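Local coordinates for proton-dependent oligopeptide transporter family protein (Xanthomonas campestris, PDB 6EI3) that probably transports small peptides across the membrane coupled to proton movement, as a POT-family member of the major facilitator superfamily, here captured in an auto-inhibited state, at residues A47-H52 with W447-N452; V58-L63 with W437-T442; L84-G89 with G108-G113. One frame throughout, in Å; residues are numbered along the deposited sequence. Where two conformers were deposited one is given.

Contact 1. Residues A47-H52 with W447-N452. With 78M ((2S)-2,3-dihydroxypropyl(7Z)-pentadec-7-enoate), chain O.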
loop_
_atom_site.group_PDB
_atom_site.type_symbol
_atom_site.label_atom_id
_atom_site.label_comp_id
_atom_site.label_asym_id
_atom_site.label_seq_id
_atom_site.Cartn_x
_atom_site.Cartn_y
_atom_site.Cartn_z
ATOM N N ALA A 47 15.470 -8.919 7.203
ATOM C CA ALA A 47 14.847 -7.684 7.690
ATOM C C ALA A 47 13.821 -7.184 6.685
ATOM O O ALA A 47 12.731 -6.809 7.099
ATOM C CB ALA A 47 15.894 -6.609 7.976
ATOM N N LYS A 48 14.120 -7.275 5.357
ATOM C CA LYS A 48 13.178 -6.869 4.292
ATOM C C LYS A 48 11.937 -7.782 4.336
ATOM O O LYS A 48 10.815 -7.305 4.179
ATOM C CB LYS A 48 13.816 -6.999 2.906
ATOM C CG LYS A 48 14.873 -5.969 2.594
ATOM C CD LYS A 48 15.451 -6.268 1.223
ATOM C CE LYS A 48 16.741 -5.535 1.001
ATOM N NZ LYS A 48 17.258 -5.793 -0.371
ATOM N N HIS A 49 12.160 -9.092 4.554
ATOM C CA HIS A 49 11.098 -10.092 4.595
ATOM C C HIS A 49 10.075 -9.738 5.640
ATOM O O HIS A 49 8.898 -9.740 5.329
ATOM C CB HIS A 49 11.652 -11.507 4.823
ATOM C CG HIS A 49 10.722 -12.556 4.313
ATOM N ND1 HIS A 49 10.726 -12.940 2.972
ATOM C CD2 HIS A 49 9.709 -13.188 4.948
ATOM C CE1 HIS A 49 9.748 -13.823 2.854
ATOM N NE2 HIS A 49 9.098 -13.991 4.012
ATOM N N ILE A 50 10.526 -9.365 6.856
ATOM C CA ILE A 50 9.657 -8.959 7.954
ATOM C C ILE A 50 8.865 -7.666 7.632
ATOM O O ILE A 50 7.652 -7.615 7.859
ATOM C CB ILE A 50 10.485 -8.843 9.271
ATOM C CG1 ILE A 50 11.063 -10.215 9.677
ATOM C CG2 ILE A 50 9.633 -8.243 10.413
ATOM C CD1 ILE A 50 12.309 -10.166 10.590
ATOM N N LEU A 51 9.557 -6.613 7.171
ATOM C CA LEU A 51 8.938 -5.317 6.857
ATOM C C LEU A 51 7.861 -5.473 5.771
ATOM O O LEU A 51 6.740 -4.978 5.920
ATOM C CB LEU A 51 10.057 -4.337 6.407
ATOM C CG LEU A 51 9.737 -2.842 6.096
ATOM C CD1 LEU A 51 9.126 -2.655 4.693
ATOM C CD2 LEU A 51 8.911 -2.161 7.185
ATOM N N HIS A 52 8.221 -6.139 4.670
ATOM C CA HIS A 52 7.319 -6.302 3.545
ATOM C C HIS A 52 6.187 -7.292 3.869
ATOM O O HIS A 52 5.083 -7.091 3.366
ATOM C CB HIS A 52 8.117 -6.635 2.268
ATOM C CG HIS A 52 8.952 -5.465 1.849
ATOM N ND1 HIS A 52 8.380 -4.344 1.256
ATOM C CD2 HIS A 52 10.279 -5.245 1.997
ATOM C CE1 HIS A 52 9.360 -3.467 1.115
ATOM N NE2 HIS A 52 10.525 -3.976 1.511
ATOM N N TRP A 447 5.897 -8.871 -4.646
ATOM C CA TRP A 447 7.001 -8.933 -5.615
ATOM C C TRP A 447 8.366 -8.752 -4.937
ATOM O O TRP A 447 9.346 -9.317 -5.411
ATOM C CB TRP A 447 6.830 -7.944 -6.791
ATOM C CG TRP A 447 5.517 -7.996 -7.534
ATOM C CD1 TRP A 447 4.808 -6.928 -7.992
ATOM C CD2 TRP A 447 4.762 -9.166 -7.895
ATOM N NE1 TRP A 447 3.671 -7.353 -8.637
ATOM C CE2 TRP A 447 3.618 -8.723 -8.595
ATOM C CE3 TRP A 447 4.957 -10.551 -7.727
ATOM C CZ2 TRP A 447 2.665 -9.609 -9.113
ATOM C CZ3 TRP A 447 4.005 -11.428 -8.226
ATOM C CH2 TRP A 447 2.861 -10.954 -8.890
ATOM N N VAL A 448 8.427 -7.946 -3.847
ATOM C CA VAL A 448 9.666 -7.724 -3.087
ATOM C C VAL A 448 10.026 -9.042 -2.376
ATOM O O VAL A 448 11.170 -9.493 -2.461
ATOM C CB VAL A 448 9.552 -6.557 -2.070
ATOM C CG1 VAL A 448 10.864 -6.375 -1.299
ATOM C CG2 VAL A 448 9.125 -5.254 -2.742
ATOM N N LEU A 449 9.046 -9.664 -1.682
ATOM C CA LEU A 449 9.257 -10.941 -0.993
ATOM C C LEU A 449 9.748 -12.012 -1.957
ATOM O O LEU A 449 10.694 -12.736 -1.629
ATOM C CB LEU A 449 7.978 -11.425 -0.311
ATOM C CG LEU A 449 7.419 -10.610 0.868
ATOM C CD1 LEU A 449 6.322 -11.417 1.577
ATOM C CD2 LEU A 449 8.529 -10.259 1.888
ATOM N N LEU A 450 9.157 -12.068 -3.172
ATOM C CA LEU A 450 9.547 -13.036 -4.208
ATOM C C LEU A 450 10.965 -12.818 -4.700
ATOM O O LEU A 450 11.680 -13.791 -4.932
ATOM C CB LEU A 450 8.554 -13.058 -5.378
ATOM C CG LEU A 450 7.277 -13.884 -5.152
ATOM C CD1 LEU A 450 6.356 -13.818 -6.377
ATOM C CD2 LEU A 450 7.595 -15.352 -4.809
ATOM N N SER A 451 11.386 -11.538 -4.828
ATOM C CA SER A 451 12.755 -11.194 -5.242
ATOM C C SER A 451 13.806 -11.648 -4.208
ATOM O O SER A 451 14.895 -12.040 -4.622
ATOM C CB SER A 451 12.899 -9.708 -5.540
ATOM O OG SER A 451 12.953 -8.948 -4.341
ATOM N N ASN A 452 13.462 -11.604 -2.894
ATOM C CA ASN A 452 14.300 -12.031 -1.764
ATOM C C ASN A 452 14.609 -13.513 -1.835
ATOM O O ASN A 452 15.703 -13.929 -1.458
ATOM C CB ASN A 452 13.583 -11.769 -0.425
ATOM C CG ASN A 452 13.946 -10.493 0.291
ATOM O OD1 ASN A 452 14.922 -9.807 -0.046
ATOM N ND2 ASN A 452 13.155 -10.163 1.317
HETATM O O21 78M O . -9.146 -4.886 -20.862
HETATM C C20 78M O . -9.910 -5.615 -19.914
HETATM C C18 78M O . -9.220 -6.902 -19.528
HETATM O O19 78M O . -9.000 -7.709 -20.687
HETATM C C17 78M O . -9.997 -7.686 -18.500
HETATM O O2 78M O . -9.051 -8.605 -17.904
HETATM C C1 78M O . -9.393 -9.207 -16.758
HETATM O O1 78M O . -10.495 -9.162 -16.274
HETATM C C2 78M O . -8.225 -9.929 -16.154
HETATM C C3 78M O . -7.825 -9.386 -14.788
HETATM C C4 78M O . -6.317 -9.320 -14.591
HETATM C C5 78M O . -5.772 -10.234 -13.506
HETATM C C6 78M O . -5.932 -9.703 -12.076
HETATM C C7 78M O . -4.648 -9.183 -11.516
HETATM C C8 78M O . -3.925 -9.727 -10.552
HETATM C C9 78M O . -2.632 -9.192 -10.007
HETATM C C10 78M O . -1.432 -9.721 -10.797
HETATM C C11 78M O . -0.414 -8.665 -11.189
HETATM C C12 78M O . 0.302 -8.976 -12.498
HETATM C C13 78M O . 1.212 -7.876 -13.029
HETATM C C15 78M O . 3.539 -6.930 -13.128
HETATM C C14 78M O . 2.579 -7.806 -12.373
HETATM O O HOH W 1 17.768 -8.474 0.013
#
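Val-448 meets the imidazole of His-52, and Leu-449 meets that of His-49. Val-448 CG1 sits 3.7 Å from the centroid of the His-52 ring, a CH-pi contact over the face. It lies closest to CD2 of that ring, at 3.5 Å. CG1, anti to the backbone N (chi1 180°), is the branch that reaches the ring. The opposite face of the ring is covered by Leu-51 CD1, over its centre, so the imidazole is sandwiched between two methyl groups. Both ring nitrogens have partners: ND1 bonds to Asn-445 OD1 and NE2 to Ser-311 OG. Together these bonds should fix how the ring is turned.

Leu-449 CD2 lies over one face of the His-49 ring, 3.9 Å from the centroid and shifted toward the rim at ND1. The same methyl reaches the backbone O of His-49 (3.5 Å) and His-52 CB (3.7 Å). Asn-452 ND2 stands at the edge of the His-49 ring and packs on Lys-48 CB at 3.6 Å. In the Asn-452 conformer given, a water links its OD1 to Lys-48 NZ; a second conformer was deposited, so this bridge is doubtful. No direct hydrogen bond joins the two segments.

Outward, Val-249 and Ile-250 of helix 248-270 pack on Leu-449. The Trp-447 indole reaches a monoacylglycerol chain, CZ2 lying 3.7 Å from its C14. Segments 47-52 and 447-452 run nearly antiparallel (159°). Such a pairing of an early and a late membrane helix is consistent with the interface between the two halves of a major facilitator fold.

Contact 2. Residues V58-L63 with W437-T442. With 78M ((2S)-2,3-dihydroxypropyl(7Z)-pentadec-7-enoate), chain G.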
loop_
_atom_site.group_PDB
_atom_site.type_symbol
_atom_site.label_atom_id
_atom_site.label_comp_id
_atom_site.label_asym_id
_atom_site.label_seq_id
_atom_site.Cartn_x
_atom_site.Cartn_y
_atom_site.Cartn_z
ATOM N N VAL A 58 -0.898 -5.146 6.622
ATOM C CA VAL A 58 -1.488 -3.819 6.748
ATOM C C VAL A 58 -2.463 -3.519 5.597
ATOM O O VAL A 58 -3.515 -2.943 5.838
ATOM C CB VAL A 58 -0.405 -2.721 6.883
ATOM C CG1 VAL A 58 -1.023 -1.316 6.841
ATOM C CG2 VAL A 58 0.405 -2.904 8.167
ATOM N N PHE A 59 -2.121 -3.925 4.364
ATOM C CA PHE A 59 -2.925 -3.602 3.186
ATOM C C PHE A 59 -3.829 -4.738 2.731
ATOM O O PHE A 59 -4.647 -4.534 1.834
ATOM C CB PHE A 59 -2.018 -3.079 2.066
ATOM C CG PHE A 59 -1.659 -1.630 2.320
ATOM C CD1 PHE A 59 -0.579 -1.293 3.134
ATOM C CD2 PHE A 59 -2.385 -0.602 1.725
ATOM C CE1 PHE A 59 -0.242 0.050 3.364
ATOM C CE2 PHE A 59 -2.038 0.742 1.941
ATOM C CZ PHE A 59 -0.978 1.055 2.773
ATOM N N PHE A 60 -3.775 -5.888 3.422
ATOM C CA PHE A 60 -4.683 -7.009 3.133
ATOM C C PHE A 60 -5.896 -6.981 4.096
ATOM O O PHE A 60 -7.027 -7.159 3.642
ATOM C CB PHE A 60 -3.963 -8.369 3.239
ATOM C CG PHE A 60 -4.923 -9.538 3.179
ATOM C CD1 PHE A 60 -5.488 -9.937 1.967
ATOM C CD2 PHE A 60 -5.340 -10.177 4.344
ATOM C CE1 PHE A 60 -6.410 -10.991 1.917
ATOM C CE2 PHE A 60 -6.276 -11.224 4.292
ATOM C CZ PHE A 60 -6.798 -11.626 3.077
ATOM N N PHE A 61 -5.646 -6.787 5.429
ATOM C CA PHE A 61 -6.684 -6.803 6.467
ATOM C C PHE A 61 -7.788 -5.724 6.293
ATOM O O PHE A 61 -8.880 -6.014 6.773
ATOM C CB PHE A 61 -6.109 -6.813 7.888
ATOM C CG PHE A 61 -5.481 -8.148 8.218
ATOM C CD1 PHE A 61 -6.239 -9.315 8.203
ATOM C CD2 PHE A 61 -4.133 -8.237 8.548
ATOM C CE1 PHE A 61 -5.655 -10.555 8.496
ATOM C CE2 PHE A 61 -3.544 -9.479 8.845
ATOM C CZ PHE A 61 -4.315 -10.629 8.824
ATOM N N PRO A 62 -7.662 -4.611 5.507
ATOM C CA PRO A 62 -8.862 -3.791 5.208
ATOM C C PRO A 62 -10.023 -4.626 4.678
ATOM O O PRO A 62 -11.165 -4.237 4.894
ATOM C CB PRO A 62 -8.367 -2.841 4.115
ATOM C CG PRO A 62 -6.918 -2.657 4.450
ATOM C CD PRO A 62 -6.472 -4.030 4.846
ATOM N N LEU A 63 -9.747 -5.783 4.004
ATOM C CA LEU A 63 -10.803 -6.671 3.492
ATOM C C LEU A 63 -11.693 -7.159 4.648
ATOM O O LEU A 63 -12.922 -7.085 4.551
ATOM C CB LEU A 63 -10.235 -7.902 2.737
ATOM C CG LEU A 63 -9.667 -7.697 1.321
ATOM C CD1 LEU A 63 -9.203 -9.043 0.730
ATOM C CD2 LEU A 63 -10.726 -7.109 0.356
ATOM N N TRP A 437 -7.425 -1.188 -4.612
ATOM C CA TRP A 437 -6.279 -0.270 -4.463
ATOM C C TRP A 437 -5.393 -0.720 -3.304
ATOM O O TRP A 437 -4.177 -0.757 -3.457
ATOM C CB TRP A 437 -6.725 1.195 -4.283
ATOM C CG TRP A 437 -5.595 2.194 -4.333
ATOM C CD1 TRP A 437 -5.245 3.081 -3.354
ATOM C CD2 TRP A 437 -4.711 2.451 -5.441
ATOM N NE1 TRP A 437 -4.210 3.883 -3.787
ATOM C CE2 TRP A 437 -3.857 3.511 -5.060
ATOM C CE3 TRP A 437 -4.568 1.899 -6.731
ATOM C CZ2 TRP A 437 -2.841 3.992 -5.898
ATOM C CZ3 TRP A 437 -3.570 2.389 -7.565
ATOM C CH2 TRP A 437 -2.726 3.426 -7.149
ATOM N N TYR A 438 -5.996 -1.104 -2.160
ATOM C CA TYR A 438 -5.224 -1.620 -1.021
ATOM C C TYR A 438 -4.482 -2.894 -1.419
ATOM O O TYR A 438 -3.311 -3.040 -1.097
ATOM C CB TYR A 438 -6.130 -1.919 0.182
ATOM C CG TYR A 438 -6.756 -0.691 0.793
ATOM C CD1 TYR A 438 -6.027 0.485 0.947
ATOM C CD2 TYR A 438 -8.062 -0.717 1.270
ATOM C CE1 TYR A 438 -6.602 1.620 1.518
ATOM C CE2 TYR A 438 -8.638 0.407 1.861
ATOM C CZ TYR A 438 -7.906 1.573 1.979
ATOM O OH TYR A 438 -8.461 2.676 2.581
ATOM N N LEU A 439 -5.146 -3.779 -2.164
ATOM C CA LEU A 439 -4.537 -5.013 -2.639
ATOM C C LEU A 439 -3.387 -4.755 -3.625
ATOM O O LEU A 439 -2.539 -5.621 -3.772
ATOM C CB LEU A 439 -5.586 -5.970 -3.244
ATOM C CG LEU A 439 -6.639 -6.527 -2.268
ATOM C CD1 LEU A 439 -7.666 -7.389 -3.016
ATOM C CD2 LEU A 439 -5.992 -7.317 -1.107
ATOM N N THR A 440 -3.377 -3.584 -4.307
ATOM C CA THR A 440 -2.316 -3.175 -5.237
ATOM C C THR A 440 -0.993 -3.056 -4.462
ATOM O O THR A 440 0.031 -3.546 -4.935
ATOM C CB THR A 440 -2.741 -1.917 -6.020
ATOM O OG1 THR A 440 -3.954 -2.221 -6.693
ATOM C CG2 THR A 440 -1.730 -1.484 -7.053
ATOM N N THR A 441 -1.034 -2.457 -3.252
ATOM C CA THR A 441 0.127 -2.364 -2.351
ATOM C C THR A 441 0.483 -3.752 -1.846
ATOM O O THR A 441 1.668 -4.083 -1.841
ATOM C CB THR A 441 -0.180 -1.448 -1.165
ATOM O OG1 THR A 441 -0.326 -0.129 -1.664
ATOM C CG2 THR A 441 0.938 -1.464 -0.099
ATOM N N THR A 442 -0.526 -4.571 -1.412
ATOM C CA THR A 442 -0.257 -5.941 -0.934
ATOM C C THR A 442 0.555 -6.676 -2.008
ATOM O O THR A 442 1.619 -7.210 -1.695
ATOM C CB THR A 442 -1.573 -6.703 -0.595
ATOM O OG1 THR A 442 -2.153 -6.141 0.576
ATOM C CG2 THR A 442 -1.360 -8.204 -0.338
HETATM O O21 78M G . 12.411 -16.098 7.024
HETATM C C20 78M G . 11.707 -16.377 8.229
HETATM C C18 78M G . 11.065 -15.122 8.775
HETATM O O19 78M G . 12.059 -14.267 9.347
HETATM C C17 78M G . 9.987 -15.406 9.799
HETATM O O2 78M G . 8.826 -14.619 9.427
HETATM C C1 78M G . 8.669 -13.407 9.975
HETATM O O1 78M G . 9.495 -12.865 10.656
HETATM C C2 78M G . 7.349 -12.805 9.598
HETATM C C3 78M G . 6.735 -11.916 10.669
HETATM C C4 78M G . 5.929 -10.790 10.057
HETATM C C5 78M G . 4.921 -10.146 10.985
HETATM C C6 78M G . 3.818 -9.389 10.249
HETATM C C7 78M G . 2.707 -10.276 9.787
HETATM C C8 78M G . 1.611 -9.897 9.156
HETATM C C9 78M G . 0.493 -10.790 8.719
HETATM C C10 78M G . 0.548 -11.154 7.243
HETATM C C11 78M G . -0.773 -11.666 6.687
HETATM C C12 78M G . -0.696 -12.001 5.214
HETATM C C13 78M G . -2.025 -12.213 4.519
HETATM C C15 78M G . -3.142 -12.747 2.316
HETATM C C14 78M G . -1.875 -12.335 3.017
#
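The junction where helix 40-60 gives way to helix 62-95 packs here on helix 430-456, with Phe-59 and Pro-62 against Tyr-438, Thr-441 and Thr-442. Phe-59 is the central side chain. Its CG, anti to the carbonyl carbon (chi1 -79°), lies 3.6 Å from Thr-441 CG2, which sits over one face of the ring. This CH-pi contact is 3.7 Å from methyl to centroid, 18° off the ring normal. Phe-59 CD2 meets Tyr-438 CD1 at 3.9 Å, the two side chains crossing at about a right angle. Phe-59 CB also rests on the backbone O of Tyr-438 (3.4 Å). Beyond the two segments, Lys-118 makes a cation-pi contact with Phe-59.

Pro-62 crosses the tyrosine obliquely, CB lying 3.6 Å from Tyr-438 CD2. The pairing of a helix junction early in the chain with a helix near its end is in keeping with a major facilitator, where two helix bundles face each other near the molecular centre. Thr-442 OG1 lies 3.1 Å from Phe-59 C. It is close to Phe-59 O and Phe-60 N, but the angles are poor and neither pair is a hydrogen bond. Its bond to Ile-56 O is weak.

The remaining contact is apolar. Leu-439 CD2 touches both Phe-60 CD1 and Leu-63 CD1, each at 4.1 Å. The Phe-60 ring is turned so that one face lies under the end of a monoacylglycerol chain. The terminal carbon C15 of that lipid sits over the ring centre, 3.5 Å above its plane.

Contact 3. Residues L84-G89 with G108-G113. With 78M ((2S)-2,3-dihydroxypropyl(7Z)-pentadec-7-enoate), chain R; 78M ((2S)-2,3-dihydroxypropyl(7Z)-pentadec-7-enoate), chain B.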
loop_
_atom_site.group_PDB
_atom_site.type_symbol
_atom_site.label_atom_id
_atom_site.label_comp_id
_atom_site.label_asym_id
_atom_site.label_seq_id
_atom_site.Cartn_x
_atom_site.Cartn_y
_atom_site.Cartn_z
ATOM N N LEU A 84 -7.984 -1.532 19.667
ATOM C CA LEU A 84 -7.524 -2.150 20.916
ATOM C C LEU A 84 -6.526 -3.286 20.613
ATOM O O LEU A 84 -5.553 -3.456 21.343
ATOM C CB LEU A 84 -8.710 -2.683 21.740
ATOM C CG LEU A 84 -9.599 -1.654 22.436
ATOM C CD1 LEU A 84 -10.913 -2.301 22.876
ATOM C CD2 LEU A 84 -8.900 -1.017 23.628
ATOM N N ILE A 85 -6.771 -4.056 19.536
ATOM C CA ILE A 85 -5.859 -5.120 19.090
ATOM C C ILE A 85 -4.533 -4.445 18.690
ATOM O O ILE A 85 -3.455 -4.900 19.065
ATOM C CB ILE A 85 -6.497 -5.965 17.941
ATOM C CG1 ILE A 85 -7.643 -6.871 18.511
ATOM C CG2 ILE A 85 -5.440 -6.829 17.236
ATOM C CD1 ILE A 85 -8.592 -7.521 17.488
ATOM N N TYR A 86 -4.650 -3.318 17.969
ATOM C CA TYR A 86 -3.582 -2.472 17.471
ATOM C C TYR A 86 -2.701 -2.046 18.665
ATOM O O TYR A 86 -1.476 -2.200 18.603
ATOM C CB TYR A 86 -4.255 -1.288 16.768
ATOM C CG TYR A 86 -3.479 -0.471 15.759
ATOM C CD1 TYR A 86 -2.083 -0.427 15.786
ATOM C CD2 TYR A 86 -4.137 0.361 14.862
ATOM C CE1 TYR A 86 -1.372 0.419 14.936
ATOM C CE2 TYR A 86 -3.441 1.236 14.036
ATOM C CZ TYR A 86 -2.055 1.245 14.058
ATOM O OH TYR A 86 -1.394 2.091 13.207
ATOM N N CYS A 87 -3.340 -1.558 19.765
ATOM C CA CYS A 87 -2.702 -1.172 21.029
ATOM C C CYS A 87 -1.966 -2.376 21.643
ATOM O O CYS A 87 -0.831 -2.230 22.082
ATOM C CB CYS A 87 -3.739 -0.613 22.005
ATOM S SG CYS A 87 -4.301 1.065 21.618
ATOM N N ALA A 88 -2.618 -3.552 21.677
ATOM C CA ALA A 88 -2.051 -4.799 22.210
ATOM C C ALA A 88 -0.772 -5.203 21.450
ATOM O O ALA A 88 0.168 -5.694 22.074
ATOM C CB ALA A 88 -3.083 -5.908 22.156
ATOM N N GLY A 89 -0.735 -4.931 20.134
ATOM C CA GLY A 89 0.424 -5.178 19.286
ATOM C C GLY A 89 1.593 -4.298 19.671
ATOM O O GLY A 89 2.727 -4.786 19.803
ATOM N N GLY A 108 2.239 -8.697 14.017
ATOM C CA GLY A 108 1.036 -9.326 13.473
ATOM C C GLY A 108 -0.237 -8.626 13.941
ATOM O O GLY A 108 -1.129 -8.340 13.144
ATOM N N LEU A 109 -0.307 -8.310 15.236
ATOM C CA LEU A 109 -1.438 -7.615 15.854
ATOM C C LEU A 109 -1.552 -6.167 15.367
ATOM O O LEU A 109 -2.667 -5.684 15.148
ATOM C CB LEU A 109 -1.327 -7.689 17.392
ATOM C CG LEU A 109 -1.461 -9.091 18.030
ATOM C CD1 LEU A 109 -1.203 -9.030 19.533
ATOM C CD2 LEU A 109 -2.825 -9.761 17.722
ATOM N N ILE A 110 -0.397 -5.492 15.142
ATOM C CA ILE A 110 -0.353 -4.125 14.597
ATOM C C ILE A 110 -0.843 -4.153 13.176
ATOM O O ILE A 110 -1.685 -3.341 12.839
ATOM C CB ILE A 110 1.057 -3.469 14.709
ATOM C CG1 ILE A 110 1.340 -3.107 16.187
ATOM C CG2 ILE A 110 1.155 -2.190 13.823
ATOM C CD1 ILE A 110 2.788 -2.811 16.477
ATOM N N ALA A 111 -0.357 -5.118 12.346
ATOM C CA ALA A 111 -0.778 -5.248 10.946
ATOM C C ALA A 111 -2.304 -5.437 10.856
ATOM O O ALA A 111 -2.970 -4.791 10.055
ATOM C CB ALA A 111 -0.075 -6.440 10.305
ATOM N N PHE A 112 -2.835 -6.325 11.694
ATOM C CA PHE A 112 -4.256 -6.646 11.775
ATOM C C PHE A 112 -5.083 -5.443 12.197
ATOM O O PHE A 112 -6.107 -5.156 11.565
ATOM C CB PHE A 112 -4.461 -7.805 12.767
ATOM C CG PHE A 112 -5.851 -8.398 12.838
ATOM C CD1 PHE A 112 -6.310 -9.253 11.846
ATOM C CD2 PHE A 112 -6.659 -8.183 13.948
ATOM C CE1 PHE A 112 -7.568 -9.852 11.943
ATOM C CE2 PHE A 112 -7.907 -8.807 14.057
ATOM C CZ PHE A 112 -8.359 -9.624 13.046
ATOM N N GLY A 113 -4.637 -4.757 13.254
ATOM C CA GLY A 113 -5.340 -3.588 13.767
ATOM C C GLY A 113 -5.358 -2.425 12.794
ATOM O O GLY A 113 -6.419 -1.845 12.538
HETATM O O21 78M R . -10.268 -12.440 5.406
HETATM C C20 78M R . -10.364 -13.342 6.501
HETATM C C18 78M R . -9.088 -13.349 7.309
HETATM O O19 78M R . -8.066 -14.069 6.611
HETATM C C17 78M R . -9.284 -13.898 8.704
HETATM O O2 78M R . -8.013 -13.655 9.353
HETATM C C1 78M R . -7.856 -14.030 10.627
HETATM O O1 78M R . -8.762 -14.267 11.384
HETATM C C2 78M R . -6.403 -14.177 10.962
HETATM C C3 78M R . -5.871 -13.115 11.907
HETATM C C4 78M R . -5.004 -13.723 12.996
HETATM C C5 78M R . -4.043 -12.759 13.660
HETATM C C6 78M R . -2.750 -12.522 12.884
HETATM C C7 78M R . -1.739 -11.894 13.786
HETATM C C8 78M R . -0.504 -12.295 14.051
HETATM C C9 78M R . 0.281 -13.435 13.472
HETATM C C10 78M R . 1.771 -13.157 13.660
HETATM C C11 78M R . 2.674 -14.367 13.522
HETATM C C12 78M R . 3.911 -14.279 14.396
HETATM C C13 78M R . 4.804 -15.504 14.337
HETATM C C15 78M R . 6.852 -16.650 15.282
HETATM C C14 78M R . 5.791 -15.596 15.489
HETATM O O21 78M B . -19.115 -0.344 20.429
HETATM C C20 78M B . -19.279 -1.543 21.172
HETATM C C18 78M B . -17.969 -1.986 21.781
HETATM O O19 78M B . -18.068 -3.355 22.191
HETATM C C17 78M B . -17.563 -1.127 22.953
HETATM O O2 78M B . -16.221 -1.545 23.299
HETATM C C1 78M B . -15.551 -0.806 24.191
HETATM O O1 78M B . -15.959 0.233 24.645
HETATM C C2 78M B . -14.245 -1.456 24.557
HETATM C C3 78M B . -13.318 -0.614 25.434
HETATM C C4 78M B . -12.680 0.562 24.703
HETATM C C5 78M B . -11.610 1.281 25.504
HETATM C C6 78M B . -11.228 2.646 24.940
HETATM C C7 78M B . -9.930 3.183 25.473
HETATM C C8 78M B . -9.714 3.873 26.588
HETATM C C9 78M B . -10.707 4.295 27.639
HETATM C C10 78M B . -10.075 5.144 28.750
HETATM C C11 78M B . -9.877 6.611 28.386
HETATM C C12 78M B . -8.842 7.341 29.230
HETATM C C13 78M B . -8.793 8.848 28.989
HETATM C C15 78M B . -6.355 9.541 28.590
HETATM C C14 78M B . -7.553 9.552 29.535
#
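Gly-89 against Leu-109, and Gly-113 against Tyr-86, are the places where the two backbones come nearest. The CA atoms of Tyr-86 and Gly-113 are 4.2 Å apart. Gly-89 CA lies 3.6 Å from Leu-109 CB. With no side chain at either glycine, the axes of segments 84-89 and 108-113 approach to 7.2 Å. Leu-109 packs on Gly-89, and Ile-110 CG1 lies 3.7 Å from Gly-89 C. No hydrogen bond links the segments, so the approach rests on van der Waals packing.

Helices 62-95 and 100-117 are consecutive, and their segments 84-89 and 108-113 run nearly antiparallel (155°). This makes a helical hairpin of the membrane domain, closely packed through glycine. POT-family proteins of the major facilitator superfamily are built from such membrane-spanning helices.

Aromatic contacts come next. The Tyr-86 ring lies against segment 108-113, its CG placed anti to the backbone N (chi1 -160°). CD2 meets Gly-113 C, CE1 touches Ile-110 CG2 at 3.8 Å, and the carbonyl O of Ile-110 stands over one face, toward the rim. The hydroxyl of Tyr-86 is hydrogen-bonded to Glu-14, which belongs to the ExxER sequence in the first helix, a signature of this family. On the other flank, Ile-85 CD1 comes in the plane of the Phe-112 ring, at its edge, 3.7 Å from CE2. Phe-112 also meets Phe-61 edge to face.

Among the aliphatic side chains, Ile-85 CG2 reaches Leu-109 CD2 at 4.0 Å.

Lipids flank the hairpin. One monoacylglycerol packs on Gly-108, whose CA is 3.4 Å from lipid C8, and touches Phe-112 CE1 with its C3. A second lies against Leu-84 CD1.

Contacts 1 and 2 are buried and hold the same two helices, 40-60 and 430-456, joining parts of the chain more than 370 residues apart. Contact 2 lies nearest the centre of the chain, about 6 Å from it, and brings in the start of helix 62-95. Contact 3 is farther out, about 18 Å, partly buried, and joins neighbouring helices. Contacts 2 and 3 meet where Phe-61 CD2 lies 3.6 Å from Phe-112 CA. The chemistry differs with place: methyl groups cover imidazoles in contact 1, phenyl and tyrosine rings dominate contact 2, and glycines let the backbones come close in contact 3.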